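Local coordinates for protein AvrA (Salmonella typhimurium, PDB 6BE0) that probably transfers acetyl groups from acetyl-CoA to serine and threonine residues of target proteins, as a YopJ-family bacterial effector that binds inositol hexakisphosphate, at residues His95-Ser100 / Ala112-Asn117; Ser99-Thr104 / Ala160-Glu165; Val116-Gly119 / Ile125-Val128. All coordinates share one frame; numbering follows the deposited sequence.

Overall arrangement
The three contacts form a connected patch around strand 111-117 and the helix 94-106 that packs on it. Contact 1 lays helix 94-106 on strand 111-117; contact 2 joins the same helix, one turn further on, to the end of helix 151-164; contact 3 pairs the end of strand 111-117 with strand 125-133. Contacts 1 and 2 share Ser-99 and Ser-100, their centres about 9 Å apart, and Val-98 packs its CG1 3.7 Å from CA of Leu-162. Contacts 1 and 3, about 8 Å between centres, share Val-116 and Asn-117. Contacts 2 and 3 do not touch, their nearest atoms about 5 Å apart. All lie away from the coenzyme A and inositol hexakisphosphate pockets.

Contact 1 (His95-Ser100 / Ala112-Asn117); sequences HELVSS and ARFLVN
Leu-97 lowers one methyl, CD1, onto Phe-114, meeting its CB at 3.4 Å and its CG at 3.7 Å, where the ring joins the stem. The leucine reaches the strand with its end, since its CB does not point straight at it: CG stands anti to the backbone N (chi1 174°), and CD1 is swung onward from there to the root of the aromatic side chain. The same residue has a second neighbour further along the strand, for its CB lies 4.0 Å from CG2 of Val-116. A branched, flexible leucine suits this place because one side chain must fill the angle between a ring and a valine two residues apart.

This is the packing of a beta-alpha-beta unit, strand 88-91, helix 94-106 and strand 111-117, in which the helix covers one face of the sheet. Helix and strand run nearly antiparallel, at 154°, with their axes 8.8 Å apart. Phe-114 and Val-116 both point toward the helix, while Leu-115 between them faces away, onto Leu-191 of helix 186-199.

Near the far end of the ring, Ser-100, small enough to come close, brings its CB to 3.8 Å from CE2 of Phe-114. Its hydroxyl turns back to its own helix: OG, beside the backbone N and anti to the carbonyl carbon, donates to Glu-96 O over 2.7 Å, approaching almost straight on to that oxygen (164° at O). Glu-96 O also receives the amide of Ser-100, so two donors grip it.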
# COMPACT_ATOMS: atom_id res chain seq x y z
N HIS A 95 -13.02 -9.23 -8.80
CA HIS A 95 -13.77 -10.46 -8.62
C HIS A 95 -12.94 -11.50 -7.88
O HIS A 95 -13.43 -12.19 -6.99
CB HIS A 95 -14.23 -11.01 -9.97
CG HIS A 95 -14.99 -12.30 -9.85
ND1 HIS A 95 -14.42 -13.52 -10.14
CD2 HIS A 95 -16.26 -12.56 -9.47
CE1 HIS A 95 -15.31 -14.48 -9.94
NE2 HIS A 95 -16.44 -13.92 -9.54
N GLU A 96 -11.67 -11.60 -8.26
CA GLU A 96 -10.76 -12.55 -7.64
C GLU A 96 -10.47 -12.13 -6.20
O GLU A 96 -10.18 -12.97 -5.35
CB GLU A 96 -9.46 -12.65 -8.45
CG GLU A 96 -8.49 -13.70 -7.94
CD GLU A 96 -7.23 -13.80 -8.79
OE1 GLU A 96 -7.29 -13.41 -9.97
OE2 GLU A 96 -6.20 -14.26 -8.27
N LEU A 97 -10.55 -10.83 -5.93
CA LEU A 97 -10.38 -10.32 -4.58
C LEU A 97 -11.52 -10.75 -3.67
O LEU A 97 -11.29 -11.36 -2.62
CB LEU A 97 -10.28 -8.79 -4.58
CG LEU A 97 -10.25 -8.11 -3.20
CD1 LEU A 97 -8.88 -8.27 -2.56
CD2 LEU A 97 -10.65 -6.65 -3.29
N VAL A 98 -12.75 -10.44 -4.08
CA VAL A 98 -13.91 -10.67 -3.22
C VAL A 98 -14.17 -12.16 -3.02
O VAL A 98 -14.62 -12.57 -1.95
CB VAL A 98 -15.18 -9.99 -3.78
CG1 VAL A 98 -15.02 -8.48 -3.79
CG2 VAL A 98 -15.51 -10.51 -5.18
N SER A 99 -13.88 -12.96 -4.04
CA SER A 99 -14.02 -14.40 -3.92
C SER A 99 -12.91 -14.97 -3.04
O SER A 99 -13.10 -15.99 -2.38
CB SER A 99 -14.00 -15.07 -5.30
OG SER A 99 -12.75 -14.91 -5.93
N SER A 100 -11.76 -14.31 -3.03
CA SER A 100 -10.66 -14.70 -2.15
C SER A 100 -10.95 -14.26 -0.71
O SER A 100 -10.56 -14.94 0.24
CB SER A 100 -9.33 -14.09 -2.61
OG SER A 100 -8.87 -14.71 -3.80
N ALA A 112 -5.42 -11.23 7.13
CA ALA A 112 -4.84 -11.43 5.81
C ALA A 112 -4.79 -10.13 5.02
O ALA A 112 -5.47 -9.16 5.35
CB ALA A 112 -5.63 -12.48 5.04
N ARG A 113 -3.95 -10.11 3.99
CA ARG A 113 -3.83 -8.95 3.11
C ARG A 113 -3.89 -9.37 1.65
O ARG A 113 -3.58 -10.51 1.31
CB ARG A 113 -2.52 -8.20 3.38
CG ARG A 113 -2.49 -7.48 4.71
CD ARG A 113 -1.98 -8.38 5.82
NE ARG A 113 -2.35 -7.88 7.14
CZ ARG A 113 -2.15 -8.55 8.28
NH1 ARG A 113 -1.59 -9.75 8.26
NH2 ARG A 113 -2.51 -8.01 9.43
N PHE A 114 -4.28 -8.44 0.80
CA PHE A 114 -4.43 -8.70 -0.62
C PHE A 114 -3.85 -7.58 -1.46
O PHE A 114 -4.22 -6.43 -1.28
CB PHE A 114 -5.90 -8.89 -0.98
CG PHE A 114 -6.58 -9.99 -0.22
CD1 PHE A 114 -7.23 -9.71 0.98
CD2 PHE A 114 -6.58 -11.29 -0.69
CE1 PHE A 114 -7.86 -10.72 1.68
CE2 PHE A 114 -7.21 -12.30 0.01
CZ PHE A 114 -7.85 -12.01 1.20
N LEU A 115 -2.94 -7.92 -2.37
CA LEU A 115 -2.57 -7.01 -3.44
C LEU A 115 -3.50 -7.28 -4.61
O LEU A 115 -3.50 -8.38 -5.17
CB LEU A 115 -1.11 -7.18 -3.87
CG LEU A 115 -0.02 -6.84 -2.85
CD1 LEU A 115 1.33 -6.81 -3.54
CD2 LEU A 115 -0.29 -5.52 -2.15
N VAL A 116 -4.29 -6.27 -4.97
CA VAL A 116 -5.30 -6.43 -6.01
C VAL A 116 -5.08 -5.47 -7.17
O VAL A 116 -4.99 -4.26 -6.97
CB VAL A 116 -6.73 -6.23 -5.43
CG1 VAL A 116 -6.84 -4.91 -4.66
CG2 VAL A 116 -7.78 -6.31 -6.54
N ASN A 117 -4.99 -6.02 -8.37
CA ASN A 117 -5.00 -5.21 -9.58
C ASN A 117 -6.44 -4.89 -9.95
O ASN A 117 -7.18 -5.75 -10.43
CB ASN A 117 -4.31 -5.93 -10.74
CG ASN A 117 -4.21 -5.06 -11.98
OD1 ASN A 117 -4.48 -3.86 -11.94
ND2 ASN A 117 -3.81 -5.66 -13.09

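Contact 2 (Ser99-Thr104 / Ala160-Glu165); sequences SSIKET and AALERE
Two helices on the same flank of the sheet meet here: helix 94-106, the crossover helix of a beta-alpha-beta unit, and the C-terminal end of helix 151-164, which leads into strand 170-176. The contact is partly buried, with an apolar side on the sheet and a polar one further out.

On the apolar side Ile-101 and Leu-162 cross at about a right angle. A single methyl of the leucine, CD1, fits against the two arms of the isoleucine, lying 4.0 Å from its CD1 and equally close to its CG2. Beta-branching suits Ile-101, because the two arms leaving CB give the leucine methyl a broad surface, and the residue also packs on Phe-114 and Phe-130 of the sheet.

Glu-165 covers most of the other side. Its chain bends at chi2 (-68°), which folds the carboxylate back over the neighbouring helix, with OE2 3.9 Å from CA of Ser-99. The same OE2 comes to 3.4 Å from CD of Lys-102, against the aliphatic part of that side chain. The ammonium NZ of Lys-102 is 5.0 Å from OE2 of Glu-165, too far for a salt bridge, although the opposite charges probably still attract one another.

What the lysine grips is backbone. Its chain runs extended as far as CE and then turns at chi4 (81°), so that a long residue spans the gap and its amine reaches the backbone carbonyl of Glu-165. Lys-102 NZ donates to Glu-165 O over 2.7 Å, meeting it at a C=O...N angle of 165°.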
# COMPACT_ATOMS: atom_id res chain seq x y z
N SER A 99 -13.88 -12.96 -4.04
CA SER A 99 -14.02 -14.40 -3.92
C SER A 99 -12.91 -14.97 -3.04
O SER A 99 -13.10 -15.99 -2.38
CB SER A 99 -14.00 -15.07 -5.30
OG SER A 99 -12.75 -14.91 -5.93
N SER A 100 -11.76 -14.31 -3.03
CA SER A 100 -10.66 -14.70 -2.15
C SER A 100 -10.95 -14.26 -0.71
O SER A 100 -10.56 -14.94 0.24
CB SER A 100 -9.33 -14.09 -2.61
OG SER A 100 -8.87 -14.71 -3.80
N ILE A 101 -11.63 -13.13 -0.56
CA ILE A 101 -12.05 -12.67 0.76
C ILE A 101 -13.04 -13.68 1.34
O ILE A 101 -13.00 -13.98 2.54
CB ILE A 101 -12.69 -11.27 0.70
CG1 ILE A 101 -11.61 -10.21 0.46
CG2 ILE A 101 -13.43 -10.94 2.00
CD1 ILE A 101 -12.14 -8.83 0.13
N LYS A 102 -13.93 -14.20 0.50
CA LYS A 102 -14.89 -15.21 0.93
C LYS A 102 -14.16 -16.48 1.36
O LYS A 102 -14.47 -17.05 2.41
CB LYS A 102 -15.88 -15.53 -0.18
CG LYS A 102 -17.09 -16.33 0.28
CD LYS A 102 -18.06 -16.59 -0.85
CE LYS A 102 -19.26 -17.41 -0.37
NZ LYS A 102 -20.32 -16.59 0.31
N GLU A 103 -13.20 -16.92 0.56
CA GLU A 103 -12.43 -18.13 0.87
C GLU A 103 -11.71 -17.99 2.21
O GLU A 103 -11.78 -18.87 3.06
CB GLU A 103 -11.40 -18.42 -0.22
CG GLU A 103 -11.74 -19.62 -1.10
CD GLU A 103 -11.96 -20.89 -0.30
OE1 GLU A 103 -13.12 -21.36 -0.25
OE2 GLU A 103 -10.99 -21.41 0.28
N THR A 104 -11.03 -16.86 2.38
CA THR A 104 -10.22 -16.63 3.57
C THR A 104 -11.07 -16.66 4.84
O THR A 104 -10.66 -17.20 5.86
CB THR A 104 -9.48 -15.28 3.47
OG1 THR A 104 -8.64 -15.28 2.31
CG2 THR A 104 -8.63 -15.02 4.70
N ALA A 160 -20.14 -2.98 -3.54
CA ALA A 160 -21.22 -3.78 -4.12
C ALA A 160 -20.71 -5.14 -4.59
O ALA A 160 -21.41 -6.15 -4.47
CB ALA A 160 -21.87 -3.04 -5.27
N ALA A 161 -19.49 -5.16 -5.11
CA ALA A 161 -18.87 -6.40 -5.56
C ALA A 161 -18.74 -7.38 -4.40
O ALA A 161 -18.96 -8.58 -4.56
CB ALA A 161 -17.50 -6.13 -6.17
N LEU A 162 -18.40 -6.84 -3.24
CA LEU A 162 -18.22 -7.65 -2.04
C LEU A 162 -19.57 -8.10 -1.48
O LEU A 162 -19.71 -9.22 -0.99
CB LEU A 162 -17.44 -6.86 -0.99
CG LEU A 162 -17.04 -7.62 0.28
CD1 LEU A 162 -16.15 -8.81 -0.05
CD2 LEU A 162 -16.34 -6.69 1.25
N GLU A 163 -20.57 -7.21 -1.54
CA GLU A 163 -21.91 -7.54 -1.07
C GLU A 163 -22.48 -8.74 -1.83
O GLU A 163 -23.24 -9.53 -1.26
CB GLU A 163 -22.84 -6.34 -1.22
CG GLU A 163 -22.66 -5.26 -0.16
CD GLU A 163 -23.54 -4.05 -0.39
OE1 GLU A 163 -24.29 -4.03 -1.40
OE2 GLU A 163 -23.48 -3.11 0.43
N ARG A 164 -22.13 -8.88 -3.10
CA ARG A 164 -22.65 -9.96 -3.92
C ARG A 164 -22.16 -11.33 -3.46
O ARG A 164 -22.82 -12.35 -3.68
CB ARG A 164 -22.28 -9.75 -5.39
CG ARG A 164 -23.29 -8.91 -6.15
CD ARG A 164 -23.00 -8.86 -7.64
NE ARG A 164 -21.84 -8.02 -7.96
CZ ARG A 164 -21.88 -6.70 -8.06
NH1 ARG A 164 -23.02 -6.04 -7.87
NH2 ARG A 164 -20.78 -6.02 -8.35
N GLU A 165 -20.99 -11.37 -2.82
CA GLU A 165 -20.47 -12.62 -2.26
C GLU A 165 -21.29 -13.02 -1.03
O GLU A 165 -21.21 -14.16 -0.57
CB GLU A 165 -18.99 -12.48 -1.90
CG GLU A 165 -18.08 -12.23 -3.09
CD GLU A 165 -17.98 -13.42 -4.03
OE1 GLU A 165 -17.93 -13.20 -5.26
OE2 GLU A 165 -17.94 -14.57 -3.54

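Contact 3 (Val116-Gly119 / Ile125-Val128); sequences VNMG and ISVV
Val-116 and Ser-126 form an antiparallel hydrogen-bonded pair, joined by two backbone bonds: Val-116 N to Ser-126 O at 3.0 Å, and Ser-126 N to Val-116 O at 2.9 Å. Both are fairly straight, at 165° and 163° at the hydrogen. Val-116 O also takes a CA-H...O contact from Ile-125, whose CA lies 3.3 Å away. The next pair, Asn-117 with Ile-125, is non-hydrogen-bonded, and their CA atoms come within 4.3 Å.

On the face that carries Val-116, Ser-126 and Val-128, the first valine's CG1 does the touching. It sits between the backbone N and the carbonyl carbon of Val-116 (chi1 52°), which turns it to CG2 of Val-128, 4.1 Å away along a diagonal of the ladder. Compact valines suit this layer, which lies beneath helix 94-106. Met-118, just past the strand, curls in beside Ser-126: its chain bends at chi2 and chi3, and SD stops 3.9 Å from Ser-126 OG, a packing contact. That hydroxyl has a weak hydrogen bond to Glu-143 OE2 on the next strand.

The opposite face holds Asn-117 and Ile-125, which pack on Leu-69 and Met-72 of helix 65-82, while the carbonyl oxygen of Ile-125 is hydrogen-bonded to Ser-190 OG of helix 186-199.

Asparagine suits the strand end because its OD1 can reach backbone amides of the turn. Asn-117 OD1 accepts Gly-119 N at 3.3 Å, with the donor above the carbonyl plane, closing an Asx turn; it also accepts His-124 N, from the far side of the loop. The amide side chain thus ties together the two ends of the connection in a beta hairpin, strands 111-117 and 125-133, within the mixed sheet of this YopJ-family fold.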
# COMPACT_ATOMS: atom_id res chain seq x y z
N VAL A 116 -4.29 -6.27 -4.97
CA VAL A 116 -5.30 -6.43 -6.01
C VAL A 116 -5.08 -5.47 -7.17
O VAL A 116 -4.99 -4.26 -6.97
CB VAL A 116 -6.73 -6.23 -5.43
CG1 VAL A 116 -6.84 -4.91 -4.66
CG2 VAL A 116 -7.78 -6.31 -6.54
N ASN A 117 -4.99 -6.02 -8.37
CA ASN A 117 -5.00 -5.21 -9.58
C ASN A 117 -6.44 -4.89 -9.95
O ASN A 117 -7.18 -5.75 -10.43
CB ASN A 117 -4.31 -5.93 -10.74
CG ASN A 117 -4.21 -5.06 -11.98
OD1 ASN A 117 -4.48 -3.86 -11.94
ND2 ASN A 117 -3.81 -5.66 -13.09
N MET A 118 -6.85 -3.65 -9.71
CA MET A 118 -8.24 -3.25 -9.87
C MET A 118 -8.54 -2.92 -11.33
O MET A 118 -9.69 -2.98 -11.76
CB MET A 118 -8.56 -2.06 -8.98
CG MET A 118 -7.93 -2.13 -7.59
SD MET A 118 -9.02 -1.57 -6.28
CE MET A 118 -9.86 -3.10 -5.90
N GLY A 119 -7.50 -2.56 -12.08
CA GLY A 119 -7.67 -2.19 -13.47
C GLY A 119 -7.91 -3.38 -14.37
O GLY A 119 -7.58 -4.52 -14.03
N ILE A 125 -2.62 -1.35 -8.80
CA ILE A 125 -2.47 -2.27 -7.69
C ILE A 125 -2.68 -1.56 -6.36
O ILE A 125 -1.94 -0.63 -6.02
CB ILE A 125 -1.07 -2.94 -7.71
CG1 ILE A 125 -0.93 -3.77 -8.99
CG2 ILE A 125 -0.86 -3.80 -6.48
CD1 ILE A 125 0.48 -4.26 -9.25
N SER A 126 -3.69 -2.00 -5.61
CA SER A 126 -3.96 -1.49 -4.27
C SER A 126 -3.73 -2.59 -3.25
O SER A 126 -3.47 -3.74 -3.61
CB SER A 126 -5.39 -0.96 -4.16
OG SER A 126 -5.63 0.07 -5.11
N VAL A 127 -3.83 -2.24 -1.97
CA VAL A 127 -3.71 -3.22 -0.89
C VAL A 127 -4.96 -3.21 -0.02
O VAL A 127 -5.50 -2.15 0.30
CB VAL A 127 -2.46 -2.96 -0.02
CG1 VAL A 127 -2.53 -1.60 0.66
CG2 VAL A 127 -2.28 -4.08 1.01
N VAL A 128 -5.42 -4.40 0.34
CA VAL A 128 -6.60 -4.57 1.19
C VAL A 128 -6.19 -5.26 2.48
O VAL A 128 -5.48 -6.25 2.45
CB VAL A 128 -7.69 -5.41 0.49
CG1 VAL A 128 -8.89 -5.62 1.42
CG2 VAL A 128 -8.14 -4.74 -0.80